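Local coordinates for ribosomal RNA processing protein 6 (PDB 4NLB) that probably trims and degrades RNA from its 3' end as a 3'-5' exoribonuclease of the exosome component 10/RRP6 family, at residues V95-H100 / R156-D161. Numbering follows the deposited sequence.
Sequences VDLEHH and RWLQKD
H99 and W157 stack face to face where strand 92-100 of the RNase H-like, DEDD-type exonuclease sheet meets helix 152-162, which packs against it. The imidazole lies almost parallel to the indole, their planes only 4° apart, and its centroid sits 3.9 Å from that of the five-membered ring. With CG of H99 anti to the backbone N (chi1 -168°), the imidazole reaches out over the pyrrole part of the indole while the side-chain stem stays over the benzo part: CB of H99 makes a CH-pi contact 3.6 Å from the centroid of the six-membered ring and comes within 3.4 Å of CH2 of W157. One histidine thus spans both rings of the tryptophan, and this stack is the tightly packed part.

Two residues back on the strand, CB of L97 lies at the edge of the indole, near its plane, 3.8 Å from CE3 of W157. CD2 of the same leucine runs on to L158, meeting that residue's CD2 at 3.7 Å; this buried apolar end continues the stack, and F148 of strand 145-148 adds to it beside L158.

The looser, more polar margin is at partly exposed K160 and the outer rim of the imidazole. E98 points away from the helix. D96 and E98, with D222 and with D154 from the start of this same helix, bring like charges close, consistent with the DEDD metal site. K160, bent at chi2 and chi3, brings NZ to the imidazole's edge, near the ring plane and 2.9 Å from NE2 of H99.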
ATOM      1  N   VAL A  95      -6.063  -2.524  12.595  1.00 22.44           N
ATOM      2  CA  VAL A  95      -4.930  -2.801  11.737  1.00 21.29           C
ATOM      3  C   VAL A  95      -4.564  -1.608  10.875  1.00 27.32           C
ATOM      4  O   VAL A  95      -5.430  -0.900  10.379  1.00 25.68           O
ATOM      5  CB  VAL A  95      -5.146  -4.091  10.883  1.00 23.69           C
ATOM      6  CG1 VAL A  95      -3.846  -4.553  10.218  1.00 22.82           C
ATOM      7  CG2 VAL A  95      -5.747  -5.228  11.714  1.00 23.63           C
ATOM      8  N   ASP A  96      -3.257  -1.404  10.701  1.00 27.12           N
ATOM      9  CA  ASP A  96      -2.677  -0.404   9.818  1.00 27.12           C
ATOM     10  C   ASP A  96      -1.412  -0.960   9.200  1.00 27.19           C
ATOM     11  O   ASP A  96      -0.806  -1.890   9.741  1.00 25.10           O
ATOM     12  CB  ASP A  96      -2.409   0.943  10.504  1.00 29.85           C
ATOM     13  CG  ASP A  96      -2.361   2.075   9.489  1.00 43.71           C
ATOM     14  OD1 ASP A  96      -3.082   1.987   8.465  1.00 44.42           O
ATOM     15  OD2 ASP A  96      -1.569   3.022   9.691  1.00 52.91           O
ATOM     16  N   LEU A  97      -1.033  -0.391   8.061  1.00 22.58           N
ATOM     17  CA  LEU A  97       0.117  -0.787   7.267  1.00 22.18           C
ATOM     18  C   LEU A  97       0.922   0.432   6.904  1.00 25.22           C
ATOM     19  O   LEU A  97       0.354   1.476   6.623  1.00 24.99           O
ATOM     20  CB  LEU A  97      -0.374  -1.472   5.970  1.00 22.37           C
ATOM     21  CG  LEU A  97      -0.452  -3.006   5.896  1.00 27.47           C
ATOM     22  CD1 LEU A  97      -1.343  -3.589   6.931  1.00 28.20           C
ATOM     23  CD2 LEU A  97      -0.941  -3.449   4.536  1.00 30.23           C
ATOM     24  N   GLU A  98       2.242   0.291   6.898  1.00 23.15           N
ATOM     25  CA  GLU A  98       3.193   1.305   6.446  1.00 23.33           C
ATOM     26  C   GLU A  98       3.842   0.738   5.177  1.00 26.18           C
ATOM     27  O   GLU A  98       4.083  -0.471   5.088  1.00 24.52           O
ATOM     28  CB  GLU A  98       4.208   1.690   7.539  1.00 25.25           C
ATOM     29  CG  GLU A  98       3.602   2.537   8.659  1.00 35.15           C
ATOM     30  CD  GLU A  98       2.794   3.761   8.264  1.00 45.90           C
ATOM     31  OE1 GLU A  98       3.166   4.426   7.274  1.00 41.60           O
ATOM     32  OE2 GLU A  98       1.794   4.065   8.952  1.00 51.14           O
ATOM     33  N   HIS A  99       4.026   1.580   4.166  1.00 23.86           N
ATOM     34  CA  HIS A  99       4.476   1.140   2.841  1.00 23.70           C
ATOM     35  C   HIS A  99       5.665   1.936   2.305  1.00 28.66           C
ATOM     36  O   HIS A  99       5.952   3.034   2.794  1.00 27.47           O
ATOM     37  CB  HIS A  99       3.260   1.297   1.912  1.00 23.49           C
ATOM     38  CG  HIS A  99       3.334   0.658   0.553  1.00 26.19           C
ATOM     39  ND1 HIS A  99       3.443   1.424  -0.589  1.00 27.06           N
ATOM     40  CD2 HIS A  99       3.141  -0.634   0.188  1.00 26.64           C
ATOM     41  CE1 HIS A  99       3.394   0.572  -1.600  1.00 25.99           C
ATOM     42  NE2 HIS A  99       3.212  -0.672  -1.182  1.00 26.13           N
ATOM     43  N   HIS A 100       6.365   1.370   1.302  1.00 26.32           N
ATOM     44  CA  HIS A 100       7.455   2.043   0.591  1.00 25.86           C
ATOM     45  C   HIS A 100       7.173   1.960  -0.887  1.00 30.38           C
ATOM     46  O   HIS A 100       6.857   0.881  -1.380  1.00 29.41           O
ATOM     47  CB  HIS A 100       8.846   1.470   0.910  1.00 26.09           C
ATOM     48  CG  HIS A 100       9.940   2.168   0.146  1.00 29.06           C
ATOM     49  ND1 HIS A 100      10.376   3.442   0.500  1.00 30.14           N
ATOM     50  CD2 HIS A 100      10.595   1.781  -0.974  1.00 29.65           C
ATOM     51  CE1 HIS A 100      11.297   3.768  -0.393  1.00 29.20           C
ATOM     52  NE2 HIS A 100      11.456   2.810  -1.302  1.00 29.67           N
ATOM     53  N   ARG A 156      -5.210  -3.937  -1.051  1.00 23.31           N
ATOM     54  CA  ARG A 156      -4.395  -4.281  -2.217  1.00 22.71           C
ATOM     55  C   ARG A 156      -2.970  -4.685  -1.822  1.00 22.54           C
ATOM     56  O   ARG A 156      -2.433  -5.650  -2.365  1.00 19.81           O
ATOM     57  CB  ARG A 156      -4.415  -3.123  -3.236  1.00 21.41           C
ATOM     58  CG  ARG A 156      -5.781  -2.951  -3.879  1.00 30.98           C
ATOM     59  CD  ARG A 156      -5.902  -1.618  -4.589  1.00 38.08           C
ATOM     60  NE  ARG A 156      -7.297  -1.303  -4.910  1.00 46.62           N
ATOM     61  CZ  ARG A 156      -7.773  -1.161  -6.145  1.00 67.93           C
ATOM     62  NH1 ARG A 156      -6.969  -1.294  -7.197  1.00 61.11           N
ATOM     63  NH2 ARG A 156      -9.053  -0.879  -6.338  1.00 53.05           N
ATOM     64  N   TRP A 157      -2.388  -3.969  -0.848  1.00 19.58           N
ATOM     65  CA  TRP A 157      -1.047  -4.209  -0.318  1.00 19.88           C
ATOM     66  C   TRP A 157      -0.971  -5.601   0.320  1.00 23.96           C
ATOM     67  O   TRP A 157      -0.019  -6.343   0.065  1.00 22.85           O
ATOM     68  CB  TRP A 157      -0.675  -3.127   0.703  1.00 19.56           C
ATOM     69  CG  TRP A 157      -0.568  -1.718   0.169  1.00 21.72           C
ATOM     70  CD1 TRP A 157      -0.553  -1.323  -1.138  1.00 25.00           C
ATOM     71  CD2 TRP A 157      -0.396  -0.526   0.950  1.00 22.04           C
ATOM     72  NE1 TRP A 157      -0.387   0.040  -1.218  1.00 25.33           N
ATOM     73  CE2 TRP A 157      -0.312   0.557   0.050  1.00 26.77           C
ATOM     74  CE3 TRP A 157      -0.323  -0.265   2.333  1.00 23.54           C
ATOM     75  CZ2 TRP A 157      -0.131   1.881   0.486  1.00 26.60           C
ATOM     76  CZ3 TRP A 157      -0.195   1.048   2.763  1.00 25.04           C
ATOM     77  CH2 TRP A 157      -0.093   2.103   1.848  1.00 25.95           C
ATOM     78  N   LEU A 158      -2.014  -5.980   1.094  1.00 21.37           N
ATOM     79  CA  LEU A 158      -2.085  -7.284   1.759  1.00 21.27           C
ATOM     80  C   LEU A 158      -2.032  -8.438   0.745  1.00 23.72           C
ATOM     81  O   LEU A 158      -1.351  -9.436   0.980  1.00 22.49           O
ATOM     82  CB  LEU A 158      -3.344  -7.377   2.628  1.00 21.55           C
ATOM     83  CG  LEU A 158      -3.357  -6.562   3.942  1.00 25.30           C
ATOM     84  CD1 LEU A 158      -4.708  -6.708   4.665  1.00 24.06           C
ATOM     85  CD2 LEU A 158      -2.178  -6.939   4.836  1.00 27.31           C
ATOM     86  N   GLN A 159      -2.707  -8.257  -0.402  1.00 19.16           N
ATOM     87  CA  GLN A 159      -2.765  -9.205  -1.505  1.00 19.42           C
ATOM     88  C   GLN A 159      -1.443  -9.236  -2.259  1.00 23.46           C
ATOM     89  O   GLN A 159      -0.885 -10.308  -2.428  1.00 22.05           O
ATOM     90  CB  GLN A 159      -3.891  -8.848  -2.474  1.00 20.62           C
ATOM     91  CG  GLN A 159      -5.259  -8.859  -1.847  1.00 23.65           C
ATOM     92  CD  GLN A 159      -6.316  -8.368  -2.807  1.00 27.32           C
ATOM     93  OE1 GLN A 159      -6.192  -8.474  -4.039  1.00 13.93           O
ATOM     94  NE2 GLN A 159      -7.394  -7.855  -2.257  1.00 20.10           N
ATOM     95  N   LYS A 160      -0.950  -8.075  -2.719  1.00 21.81           N
ATOM     96  CA  LYS A 160       0.319  -7.964  -3.454  1.00 22.90           C
ATOM     97  C   LYS A 160       1.483  -8.616  -2.693  1.00 28.24           C
ATOM     98  O   LYS A 160       2.145  -9.513  -3.212  1.00 30.60           O
ATOM     99  CB  LYS A 160       0.615  -6.482  -3.737  1.00 25.57           C
ATOM    100  CG  LYS A 160       1.998  -6.178  -4.283  1.00 32.54           C
ATOM    101  CD  LYS A 160       2.588  -4.983  -3.577  1.00 39.71           C
ATOM    102  CE  LYS A 160       2.086  -3.674  -4.091  1.00 38.48           C
ATOM    103  NZ  LYS A 160       2.179  -2.600  -3.075  1.00 32.61           N
ATOM    104  N   ASP A 161       1.672  -8.230  -1.439  1.00 23.69           N
ATOM    105  CA  ASP A 161       2.797  -8.694  -0.628  1.00 22.27           C
ATOM    106  C   ASP A 161       2.630 -10.013   0.084  1.00 24.53           C
ATOM    107  O   ASP A 161       3.627 -10.692   0.310  1.00 24.66           O
ATOM    108  CB  ASP A 161       3.161  -7.610   0.401  1.00 23.17           C
ATOM    109  CG  ASP A 161       3.716  -6.348  -0.244  1.00 31.87           C
ATOM    110  OD1 ASP A 161       4.713  -6.449  -0.995  1.00 33.64           O
ATOM    111  OD2 ASP A 161       3.124  -5.276  -0.045  1.00 35.34           O
TER